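Local coordinates for aminotransferase, class V family protein (Trichomonas vaginalis, PDB 5F8V), which probably catalyses the pyridoxal-phosphate-dependent transfer of the amino group between O-phospho-L-serine and 2-oxoglutarate, the second step of serine biosynthesis, at residues N68-V74 with S210-K216; S83-F89 with M231-I235; A149-D155 with A172-M178. All coordinates share one frame; numbering follows the deposited sequence.

Interaction 1: N68-V74 with S210-K216; sequences NFNILFV and SVVIIRK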
loop_
_atom_site.group_PDB
_atom_site.type_symbol
_atom_site.label_atom_id
_atom_site.label_comp_id
_atom_site.label_asym_id
_atom_site.label_seq_id
_atom_site.Cartn_x
_atom_site.Cartn_y
_atom_site.Cartn_z
ATOM N N ASN A 68 -9.977 16.600 -18.410
ATOM C CA ASN A 68 -9.389 15.535 -19.257
ATOM C C ASN A 68 -8.339 14.651 -18.540
ATOM O O ASN A 68 -7.676 13.839 -19.189
ATOM C CB ASN A 68 -8.814 16.107 -20.567
ATOM C CG ASN A 68 -7.690 17.101 -20.338
ATOM O OD1 ASN A 68 -7.734 17.874 -19.390
ATOM N ND2 ASN A 68 -6.704 17.114 -21.226
ATOM N N PHE A 69 -8.203 14.801 -17.219
ATOM C CA PHE A 69 -7.343 13.945 -16.407
ATOM C C PHE A 69 -8.146 13.151 -15.387
ATOM O O PHE A 69 -9.012 13.700 -14.731
ATOM C CB PHE A 69 -6.302 14.790 -15.678
ATOM C CG PHE A 69 -5.269 15.373 -16.581
ATOM C CD1 PHE A 69 -4.006 14.796 -16.687
ATOM C CD2 PHE A 69 -5.555 16.498 -17.340
ATOM C CE1 PHE A 69 -3.044 15.341 -17.525
ATOM C CE2 PHE A 69 -4.603 17.042 -18.191
ATOM C CZ PHE A 69 -3.343 16.460 -18.283
ATOM N N ASN A 70 -7.849 11.860 -15.275
ATOM C CA ASN A 70 -8.307 11.028 -14.155
ATOM C C ASN A 70 -7.360 11.179 -12.959
ATOM O O ASN A 70 -6.166 11.416 -13.149
ATOM C CB ASN A 70 -8.340 9.547 -14.539
ATOM C CG ASN A 70 -9.266 9.263 -15.708
ATOM O OD1 ASN A 70 -10.469 9.471 -15.619
ATOM N ND2 ASN A 70 -8.705 8.777 -16.801
ATOM N N ILE A 71 -7.897 11.020 -11.748
ATOM C CA ILE A 71 -7.113 11.048 -10.515
ATOM C C ILE A 71 -7.252 9.690 -9.846
ATOM O O ILE A 71 -8.372 9.226 -9.605
ATOM C CB ILE A 71 -7.570 12.177 -9.558
ATOM C CG1 ILE A 71 -7.440 13.549 -10.243
ATOM C CG2 ILE A 71 -6.743 12.161 -8.270
ATOM C CD1 ILE A 71 -8.033 14.707 -9.461
ATOM N N LEU A 72 -6.119 9.045 -9.557
ATOM C CA LEU A 72 -6.119 7.745 -8.878
ATOM C C LEU A 72 -5.428 7.821 -7.527
ATOM O O LEU A 72 -4.437 8.513 -7.369
ATOM C CB LEU A 72 -5.405 6.685 -9.729
ATOM C CG LEU A 72 -5.830 6.482 -11.181
ATOM C CD1 LEU A 72 -5.070 5.300 -11.763
ATOM C CD2 LEU A 72 -7.324 6.246 -11.312
ATOM N N PHE A 73 -5.985 7.108 -6.558
ATOM C CA PHE A 73 -5.291 6.728 -5.337
ATOM C C PHE A 73 -5.054 5.240 -5.479
ATOM O O PHE A 73 -6.013 4.485 -5.682
ATOM C CB PHE A 73 -6.159 6.978 -4.106
ATOM C CG PHE A 73 -6.425 8.428 -3.836
ATOM C CD1 PHE A 73 -5.454 9.220 -3.236
ATOM C CD2 PHE A 73 -7.648 9.006 -4.171
ATOM C CE1 PHE A 73 -5.693 10.564 -2.978
ATOM C CE2 PHE A 73 -7.889 10.353 -3.919
ATOM C CZ PHE A 73 -6.915 11.131 -3.323
ATOM N N VAL A 74 -3.797 4.817 -5.374
ATOM C CA VAL A 74 -3.436 3.397 -5.515
ATOM C C VAL A 74 -2.560 2.893 -4.374
ATOM O O VAL A 74 -1.872 3.670 -3.713
ATOM C CB VAL A 74 -2.740 3.119 -6.866
ATOM C CG1 VAL A 74 -3.758 3.236 -7.990
ATOM C CG2 VAL A 74 -1.558 4.067 -7.107
ATOM N N SER A 210 0.178 5.865 -3.370
ATOM C CA SER A 210 0.576 6.861 -4.366
ATOM C C SER A 210 -0.646 7.490 -5.028
ATOM O O SER A 210 -1.694 6.844 -5.174
ATOM C CB SER A 210 1.444 6.229 -5.462
ATOM O OG SER A 210 2.623 5.637 -4.946
ATOM N N VAL A 211 -0.492 8.750 -5.430
ATOM C CA VAL A 211 -1.424 9.405 -6.334
ATOM C C VAL A 211 -0.890 9.251 -7.750
ATOM O O VAL A 211 0.297 9.476 -7.993
ATOM C CB VAL A 211 -1.597 10.902 -5.978
ATOM C CG1 VAL A 211 -2.136 11.716 -7.148
ATOM C CG2 VAL A 211 -2.501 11.032 -4.762
ATOM N N VAL A 212 -1.772 8.868 -8.678
ATOM C CA VAL A 212 -1.446 8.857 -10.100
ATOM C C VAL A 212 -2.498 9.699 -10.823
ATOM O O VAL A 212 -3.701 9.465 -10.678
ATOM C CB VAL A 212 -1.389 7.425 -10.680
ATOM C CG1 VAL A 212 -0.717 7.432 -12.045
ATOM C CG2 VAL A 212 -0.641 6.482 -9.746
ATOM N N ILE A 213 -2.035 10.694 -11.574
ATOM C CA ILE A 213 -2.897 11.587 -12.342
ATOM C C ILE A 213 -2.584 11.358 -13.807
ATOM O O ILE A 213 -1.436 11.542 -14.219
ATOM C CB ILE A 213 -2.657 13.062 -11.954
ATOM C CG1 ILE A 213 -3.109 13.293 -10.505
ATOM C CG2 ILE A 213 -3.385 14.005 -12.914
ATOM C CD1 ILE A 213 -2.782 14.665 -9.948
ATOM N N ILE A 214 -3.596 10.966 -14.591
ATOM C CA ILE A 214 -3.389 10.485 -15.972
ATOM C C ILE A 214 -4.286 11.208 -16.972
ATOM O O ILE A 214 -5.498 11.301 -16.762
ATOM C CB ILE A 214 -3.677 8.968 -16.097
ATOM C CG1 ILE A 214 -2.922 8.180 -15.016
ATOM C CG2 ILE A 214 -3.318 8.464 -17.503
ATOM C CD1 ILE A 214 -3.343 6.733 -14.872
ATOM N N ARG A 215 -3.692 11.697 -18.064
ATOM C CA ARG A 215 -4.456 12.337 -19.143
ATOM C C ARG A 215 -5.244 11.233 -19.872
ATOM O O ARG A 215 -4.675 10.195 -20.212
ATOM C CB ARG A 215 -3.511 13.061 -20.114
ATOM C CG ARG A 215 -4.164 14.170 -20.937
ATOM C CD ARG A 215 -3.606 14.229 -22.352
ATOM N NE ARG A 215 -2.301 14.858 -22.485
ATOM C CZ ARG A 215 -1.408 14.594 -23.443
ATOM N NH1 ARG A 215 -1.642 13.694 -24.402
ATOM N NH2 ARG A 215 -0.249 15.245 -23.438
ATOM N N LYS A 216 -6.537 11.457 -20.099
ATOM C CA LYS A 216 -7.454 10.385 -20.555
ATOM C C LYS A 216 -7.097 9.674 -21.871
ATOM O O LYS A 216 -7.282 8.459 -21.965
ATOM C CB LYS A 216 -8.907 10.891 -20.604
ATOM C CG LYS A 216 -9.531 11.002 -19.231
ATOM C CD LYS A 216 -10.887 11.680 -19.257
ATOM C CE LYS A 216 -11.486 11.692 -17.864
ATOM N NZ LYS A 216 -12.698 12.544 -17.786
#
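Asn70 and Ile214 exchange a pair of backbone hydrogen bonds, with Asn70 N 2.8 Å from Ile214 O. Leu72 with Val212 and Val74 with Ser210 repeat the pattern as further antiparallel hydrogen-bonded pairs. Phe69 with Arg215, Ile71 with Ile213 and Phe73 with Val211 alternate with these as non-hydrogen-bonded pairs. One more bond, from Lys216 N to Asn68 O, lies just past the paired strands.

On the sheet face that carries Phe69, Ile71 and Phe73, the Arg215 chain crosses the Phe69 ring. Its CG lies 3.9 Å from the Phe69 ring centroid, a CH-pi contact offset toward the rim. Arg215 CG stands anti to the backbone N (chi1 -158°), which turns the chain over the ring. Farther along, Phe73 CE1 touches Val211 CG2 at 3.7 Å. On the other face, Leu72 CD1 meets Ile214 CD1 at 3.8 Å, and Val74 CG2 meets Val212 CG2 at 3.7 Å. At the exposed end, the Lys216 chain crosses the Asn70 amide, with CE 3.3 Å from Asn70 OD1; Lys216 NZ is bonded to Glu67 O.

Strand 69-75 is an outermost strand of the mixed sheet within this chain. Its antiparallel pairing with strand 209-215 is characteristic of the large domain of fold-type I pyridoxal-phosphate enzymes.

Interaction 2: S83-F89 with M231-I235; sequences SAIPFNF and MDYRI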
loop_
_atom_site.group_PDB
_atom_site.type_symbol
_atom_site.label_atom_id
_atom_site.label_comp_id
_atom_site.label_asym_id
_atom_site.label_seq_id
_atom_site.Cartn_x
_atom_site.Cartn_y
_atom_site.Cartn_z
ATOM N N SER A 83 7.404 0.640 -12.510
ATOM C CA SER A 83 7.072 -0.552 -13.282
ATOM C C SER A 83 5.802 -0.349 -14.105
ATOM O O SER A 83 5.771 -0.683 -15.293
ATOM C CB SER A 83 6.885 -1.743 -12.359
ATOM O OG SER A 83 7.988 -1.894 -11.492
ATOM N N ALA A 84 4.772 0.215 -13.481
ATOM C CA ALA A 84 3.468 0.377 -14.123
ATOM C C ALA A 84 3.485 1.356 -15.293
ATOM O O ALA A 84 2.738 1.173 -16.249
ATOM C CB ALA A 84 2.408 0.775 -13.101
ATOM N N ILE A 85 4.343 2.375 -15.238
ATOM C CA ILE A 85 4.394 3.395 -16.291
ATOM C C ILE A 85 4.594 2.784 -17.698
ATOM O O ILE A 85 3.753 3.007 -18.580
ATOM C CB ILE A 85 5.440 4.514 -15.982
ATOM C CG1 ILE A 85 4.991 5.399 -14.794
ATOM C CG2 ILE A 85 5.729 5.373 -17.212
ATOM C CD1 ILE A 85 3.680 6.152 -14.949
ATOM N N PRO A 86 5.684 2.015 -17.917
ATOM C CA PRO A 86 5.852 1.429 -19.250
ATOM C C PRO A 86 4.782 0.400 -19.638
ATOM O O PRO A 86 4.366 0.392 -20.796
ATOM C CB PRO A 86 7.255 0.798 -19.199
ATOM C CG PRO A 86 7.583 0.673 -17.751
ATOM C CD PRO A 86 6.881 1.812 -17.086
ATOM N N PHE A 87 4.337 -0.438 -18.701
ATOM C CA PHE A 87 3.205 -1.348 -18.956
ATOM C C PHE A 87 2.021 -0.597 -19.559
ATOM O O PHE A 87 1.435 -1.061 -20.540
ATOM C CB PHE A 87 2.724 -2.058 -17.684
ATOM C CG PHE A 87 3.469 -3.311 -17.364
ATOM C CD1 PHE A 87 3.356 -4.434 -18.188
ATOM C CD2 PHE A 87 4.284 -3.390 -16.232
ATOM C CE1 PHE A 87 4.050 -5.591 -17.898
ATOM C CE2 PHE A 87 4.975 -4.554 -15.940
ATOM C CZ PHE A 87 4.854 -5.657 -16.773
ATOM N N ASN A 88 1.719 0.574 -18.988
ATOM C CA ASN A 88 0.532 1.360 -19.328
ATOM C C ASN A 88 0.653 2.313 -20.519
ATOM O O ASN A 88 -0.353 2.582 -21.178
ATOM C CB ASN A 88 0.068 2.172 -18.098
ATOM C CG ASN A 88 -0.721 1.338 -17.104
ATOM O OD1 ASN A 88 -1.937 1.184 -17.239
ATOM N ND2 ASN A 88 -0.042 0.818 -16.080
ATOM N N PHE A 89 1.849 2.849 -20.780
ATOM C CA PHE A 89 1.992 4.003 -21.689
ATOM C C PHE A 89 2.957 3.871 -22.872
ATOM O O PHE A 89 3.079 4.817 -23.658
ATOM C CB PHE A 89 2.373 5.258 -20.890
ATOM C CG PHE A 89 1.391 5.626 -19.816
ATOM C CD1 PHE A 89 0.051 5.874 -20.124
ATOM C CD2 PHE A 89 1.805 5.760 -18.488
ATOM C CE1 PHE A 89 -0.849 6.221 -19.129
ATOM C CE2 PHE A 89 0.907 6.109 -17.498
ATOM C CZ PHE A 89 -0.420 6.341 -17.821
ATOM N N MET A 231 -2.479 -3.089 -11.566
ATOM C CA MET A 231 -1.552 -2.084 -12.083
ATOM C C MET A 231 -1.907 -1.569 -13.486
ATOM O O MET A 231 -1.164 -0.748 -14.045
ATOM C CB MET A 231 -0.126 -2.654 -12.091
ATOM C CG MET A 231 0.404 -3.024 -10.713
ATOM S SD MET A 231 1.973 -3.909 -10.774
ATOM C CE MET A 231 3.018 -2.704 -11.580
ATOM N N ASP A 232 -3.009 -2.058 -14.062
ATOM C CA ASP A 232 -3.554 -1.508 -15.301
ATOM C C ASP A 232 -4.422 -0.337 -14.885
ATOM O O ASP A 232 -5.458 -0.530 -14.241
ATOM C CB ASP A 232 -4.374 -2.565 -16.051
ATOM C CG ASP A 232 -4.856 -2.096 -17.429
ATOM O OD1 ASP A 232 -4.881 -0.878 -17.729
ATOM O OD2 ASP A 232 -5.237 -2.974 -18.226
ATOM N N TYR A 233 -3.998 0.874 -15.234
ATOM C CA TYR A 233 -4.661 2.076 -14.746
ATOM C C TYR A 233 -6.089 2.237 -15.293
ATOM O O TYR A 233 -6.921 2.858 -14.635
ATOM C CB TYR A 233 -3.832 3.332 -15.029
ATOM C CG TYR A 233 -2.512 3.453 -14.268
ATOM C CD1 TYR A 233 -2.429 3.217 -12.889
ATOM C CD2 TYR A 233 -1.348 3.848 -14.929
ATOM C CE1 TYR A 233 -1.219 3.349 -12.203
ATOM C CE2 TYR A 233 -0.140 3.982 -14.257
ATOM C CZ TYR A 233 -0.074 3.738 -12.899
ATOM O OH TYR A 233 1.146 3.887 -12.255
ATOM N N ARG A 234 -6.364 1.679 -16.474
ATOM C CA ARG A 234 -7.734 1.598 -17.016
ATOM C C ARG A 234 -8.664 0.866 -16.060
ATOM O O ARG A 234 -9.775 1.325 -15.804
ATOM C CB ARG A 234 -7.754 0.853 -18.358
ATOM C CG ARG A 234 -7.059 1.589 -19.484
ATOM C CD ARG A 234 -6.425 0.648 -20.499
ATOM N NE ARG A 234 -5.334 1.333 -21.182
ATOM C CZ ARG A 234 -4.123 1.552 -20.670
ATOM N NH1 ARG A 234 -3.794 1.113 -19.451
ATOM N NH2 ARG A 234 -3.218 2.205 -21.393
ATOM N N ILE A 235 -8.196 -0.268 -15.533
ATOM C CA ILE A 235 -8.964 -1.051 -14.552
ATOM C C ILE A 235 -9.247 -0.211 -13.294
ATOM O O ILE A 235 -10.356 -0.258 -12.770
ATOM C CB ILE A 235 -8.285 -2.424 -14.228
ATOM C CG1 ILE A 235 -8.715 -3.499 -15.235
ATOM C CG2 ILE A 235 -8.655 -2.950 -12.841
ATOM C CD1 ILE A 235 -8.426 -3.173 -16.680
#
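Tyr233 lays its ring against the side-chain amide of Asn88, with CD2 3.4 Å from Asn88 CG and the two planes 22° apart. The ring is a knob in a hole formed by Ala84, Ile85, Asn88 and Phe89. Phe89 CZ reaches Tyr233 CD2, and Ile85 CD1 lies at the ring edge. Ala84 CB packs 3.5 Å from Tyr233 OH, whose hydrogen bond goes to Gln81.

The Asn88 amide joins the two segments through both its ends. ND2 donates to Met231 O at 2.8 Å, an almost straight bond (172°) lying in the amide plane. The same nitrogen also donates to Ala84 O, one turn back in its own helix. OD1 accepts from Tyr233 N at 2.9 Å and from Arg234 NH1 at 2.9 Å. Four bonds therefore fix the rotation of this buried amide.

Arg234 grips Asn88 end-on: NH1 takes the side-chain oxygen, while NH2 reaches Asn88 O at 2.9 Å. The guanidinium and amide planes are nearly coplanar. Asp232, at the N-cap, accepts from Arg234 N and forms a salt bridge through OD1 to Arg234 NH1 at 2.8 Å. Arg234 NH2 also bonds Arg221 O.

Met231 bends at chi3 (60°), bringing CE to 3.8 Å from Ala84 CB; its side chain also packs on Met231 of the second subunit. The contact thus joins the C-terminal end of helix 78-89 to the start of helix 233-238. Strand 209-215 packs against Tyr233 and Phe89, and strands 148-154 and 174-177 lie against Ile85 and Phe89.

Interaction 3: A149-D155 with A172-M178; sequences AYFYYCD and APLIIDM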
loop_
_atom_site.group_PDB
_atom_site.type_symbol
_atom_site.label_atom_id
_atom_site.label_comp_id
_atom_site.label_asym_id
_atom_site.label_seq_id
_atom_site.Cartn_x
_atom_site.Cartn_y
_atom_site.Cartn_z
ATOM N N ALA A 149 7.186 7.149 -26.832
ATOM C CA ALA A 149 5.870 7.032 -26.211
ATOM C C ALA A 149 5.655 8.122 -25.161
ATOM O O ALA A 149 4.519 8.568 -24.930
ATOM C CB ALA A 149 5.703 5.655 -25.576
ATOM N N TYR A 150 6.751 8.520 -24.519
ATOM C CA TYR A 150 6.728 9.559 -23.507
ATOM C C TYR A 150 8.146 10.042 -23.203
ATOM O O TYR A 150 9.135 9.438 -23.654
ATOM C CB TYR A 150 6.035 9.051 -22.225
ATOM C CG TYR A 150 6.580 7.755 -21.638
ATOM C CD1 TYR A 150 5.871 6.557 -21.753
ATOM C CD2 TYR A 150 7.781 7.734 -20.922
ATOM C CE1 TYR A 150 6.357 5.372 -21.204
ATOM C CE2 TYR A 150 8.278 6.562 -20.373
ATOM C CZ TYR A 150 7.561 5.386 -20.508
ATOM O OH TYR A 150 8.060 4.235 -19.959
ATOM N N PHE A 151 8.215 11.143 -22.460
ATOM C CA PHE A 151 9.446 11.705 -21.927
ATOM C C PHE A 151 9.308 11.647 -20.405
ATOM O O PHE A 151 8.501 12.375 -19.827
ATOM C CB PHE A 151 9.623 13.150 -22.398
ATOM C CG PHE A 151 10.894 13.799 -21.929
ATOM C CD1 PHE A 151 12.021 13.825 -22.746
ATOM C CD2 PHE A 151 10.964 14.400 -20.672
ATOM C CE1 PHE A 151 13.190 14.437 -22.319
ATOM C CE2 PHE A 151 12.126 15.002 -20.237
ATOM C CZ PHE A 151 13.245 15.024 -21.063
ATOM N N TYR A 152 10.072 10.761 -19.774
ATOM C CA TYR A 152 10.000 10.557 -18.328
ATOM C C TYR A 152 11.072 11.375 -17.631
ATOM O O TYR A 152 12.218 11.408 -18.086
ATOM C CB TYR A 152 10.177 9.077 -17.984
ATOM C CG TYR A 152 10.078 8.784 -16.503
ATOM C CD1 TYR A 152 11.146 9.054 -15.636
ATOM C CD2 TYR A 152 8.914 8.240 -15.959
ATOM C CE1 TYR A 152 11.050 8.805 -14.281
ATOM C CE2 TYR A 152 8.818 7.976 -14.604
ATOM C CZ TYR A 152 9.887 8.258 -13.778
ATOM O OH TYR A 152 9.793 8.003 -12.447
ATOM N N TYR A 153 10.707 12.017 -16.521
ATOM C CA TYR A 153 11.686 12.722 -15.676
ATOM C C TYR A 153 11.203 12.939 -14.255
ATOM O O TYR A 153 10.015 12.836 -13.970
ATOM C CB TYR A 153 12.089 14.063 -16.293
ATOM C CG TYR A 153 11.190 15.244 -15.982
ATOM C CD1 TYR A 153 9.982 15.425 -16.649
ATOM C CD2 TYR A 153 11.569 16.203 -15.045
ATOM C CE1 TYR A 153 9.162 16.522 -16.377
ATOM C CE2 TYR A 153 10.766 17.298 -14.777
ATOM C CZ TYR A 153 9.557 17.452 -15.448
ATOM O OH TYR A 153 8.775 18.547 -15.170
ATOM N N CYS A 154 12.152 13.258 -13.384
ATOM C CA CYS A 154 11.891 13.507 -11.970
ATOM C C CYS A 154 11.933 15.005 -11.708
ATOM O O CYS A 154 12.972 15.655 -11.888
ATOM C CB CYS A 154 12.932 12.808 -11.113
ATOM S SG CYS A 154 12.576 12.918 -9.361
ATOM N N ASP A 155 10.801 15.557 -11.298
ATOM C CA ASP A 155 10.708 16.999 -11.099
ATOM C C ASP A 155 11.584 17.479 -9.941
ATOM O O ASP A 155 12.115 18.581 -10.000
ATOM C CB ASP A 155 9.252 17.421 -10.883
ATOM C CG ASP A 155 9.013 18.869 -11.236
ATOM O OD1 ASP A 155 9.405 19.288 -12.339
ATOM O OD2 ASP A 155 8.430 19.589 -10.411
ATOM N N ALA A 172 7.153 14.594 -27.029
ATOM C CA ALA A 172 6.365 13.538 -26.387
ATOM C C ALA A 172 5.705 14.033 -25.089
ATOM O O ALA A 172 6.190 14.995 -24.473
ATOM C CB ALA A 172 7.222 12.311 -26.121
ATOM N N PRO A 173 4.587 13.395 -24.685
ATOM C CA PRO A 173 3.957 13.775 -23.416
ATOM C C PRO A 173 4.838 13.454 -22.204
ATOM O O PRO A 173 5.567 12.461 -22.209
ATOM C CB PRO A 173 2.655 12.958 -23.391
ATOM C CG PRO A 173 2.820 11.903 -24.425
ATOM C CD PRO A 173 3.747 12.463 -25.459
ATOM N N LEU A 174 4.768 14.308 -21.194
ATOM C CA LEU A 174 5.617 14.190 -20.009
ATOM C C LEU A 174 5.038 13.184 -19.038
ATOM O O LEU A 174 3.817 13.168 -18.794
ATOM C CB LEU A 174 5.739 15.538 -19.301
ATOM C CG LEU A 174 6.371 16.689 -20.092
ATOM C CD1 LEU A 174 6.090 18.007 -19.388
ATOM C CD2 LEU A 174 7.864 16.480 -20.285
ATOM N N ILE A 175 5.910 12.347 -18.486
ATOM C CA ILE A 175 5.564 11.521 -17.337
ATOM C C ILE A 175 6.506 11.934 -16.213
ATOM O O ILE A 175 7.721 11.762 -16.338
ATOM C CB ILE A 175 5.680 10.018 -17.638
ATOM C CG1 ILE A 175 4.681 9.652 -18.748
ATOM C CG2 ILE A 175 5.421 9.220 -16.365
ATOM C CD1 ILE A 175 4.520 8.185 -19.029
ATOM N N ILE A 176 5.938 12.468 -15.131
ATOM C CA ILE A 176 6.699 13.206 -14.143
ATOM C C ILE A 176 6.605 12.557 -12.756
ATOM O O ILE A 176 5.504 12.391 -12.206
ATOM C CB ILE A 176 6.248 14.689 -14.058
ATOM C CG1 ILE A 176 6.009 15.272 -15.463
ATOM C CG2 ILE A 176 7.267 15.504 -13.284
ATOM C CD1 ILE A 176 5.738 16.760 -15.510
ATOM N N ASP A 177 7.758 12.196 -12.196
ATOM C CA ASP A 177 7.825 11.773 -10.784
ATOM C C ASP A 177 7.917 13.022 -9.924
ATOM O O ASP A 177 8.964 13.688 -9.884
ATOM C CB ASP A 177 9.016 10.845 -10.533
ATOM C CG ASP A 177 9.081 10.317 -9.087
ATOM O OD1 ASP A 177 8.197 10.606 -8.255
ATOM O OD2 ASP A 177 10.038 9.592 -8.791
ATOM N N MET A 178 6.812 13.328 -9.242
ATOM C CA MET A 178 6.733 14.449 -8.325
ATOM C C MET A 178 6.641 13.982 -6.879
ATOM O O MET A 178 6.034 14.660 -6.031
ATOM C CB MET A 178 5.513 15.285 -8.680
ATOM C CG MET A 178 5.633 15.966 -10.033
ATOM S SD MET A 178 4.254 17.105 -10.222
ATOM C CE MET A 178 4.828 18.130 -11.580
HETATM O O HOH W 1 11.871 8.777 -10.935
#
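Two neighbouring parallel strands of the central sheet make this contact, in the large domain of a fold-type I aminotransferase. The C-terminal end of strand 174-177 carries Asp177, whose OD2 lies near N1 of the pyridoxal-phosphate-modified Lys202 and whose OD1 is bonded to Ser179 OG. The position is consistent with the aspartate that faces the cofactor pyridine nitrogen in this family.

Five backbone bonds tie the strands, starting at Phe151 N to Pro173 O. Ile175 and Asp177 donate to Phe151 O and Tyr153 O, and Ile175 O takes Tyr153 N. The last bond runs from Asp155 N to Asp177 O at 3.0 Å.

Ile175 meets two tyrosines of the neighbouring strand. Its CD1 sits over the ring of Tyr150, whose hydroxyl is bonded to Tyr98 OH, 3.6 Å from the ring centroid, while CG2 touches Tyr152 CD2 at 3.7 Å. The two branches thus serve different rings.

On the sheet face that carries Phe151 and Tyr153, Ile176 runs alongside Tyr153. Its CG2 lies over the Tyr153 ring, 4.0 Å from the centroid, and its CG1 is 3.5 Å from Tyr153 CE1. Tyr153 CG sits between its backbone N and carbonyl carbon (chi1 86°), which brings the ring over this isoleucine. Its hydroxyl donates to Asp155 OD1. Asp155 OD2 pairs with Arg185 in a salt bridge and also accepts from Asn181.

Tyr152 and Asp177 share one water, which lies in the plane of the Tyr152 ring, 2.7 Å from Tyr152 OH, and donates to Asp177 OD2 at 2.9 Å.

In the fold
Interactions 1 and 3 belong to the same seven-stranded mixed sheet, their centres about 14 Å apart. Strand 193-199 lies between strands 209-215 and 174-177. Interaction 2 packs helices on one face of this sheet, its centre about 11 Å from that of interaction 1 and about 14 Å from that of interaction 3. Tyr233 and Phe89 rest on the Leu72, Val212 and Ile214 side of the first pair. Ile85 and Phe89 also reach Ile175 of the third. Along the chain, the segments of interactions 1 and 2 alternate, and interaction 3 is nested inside both. Segments far apart in sequence thus meet in one sheet and its helices, and one strand carries Asp177, which lies near the cofactor.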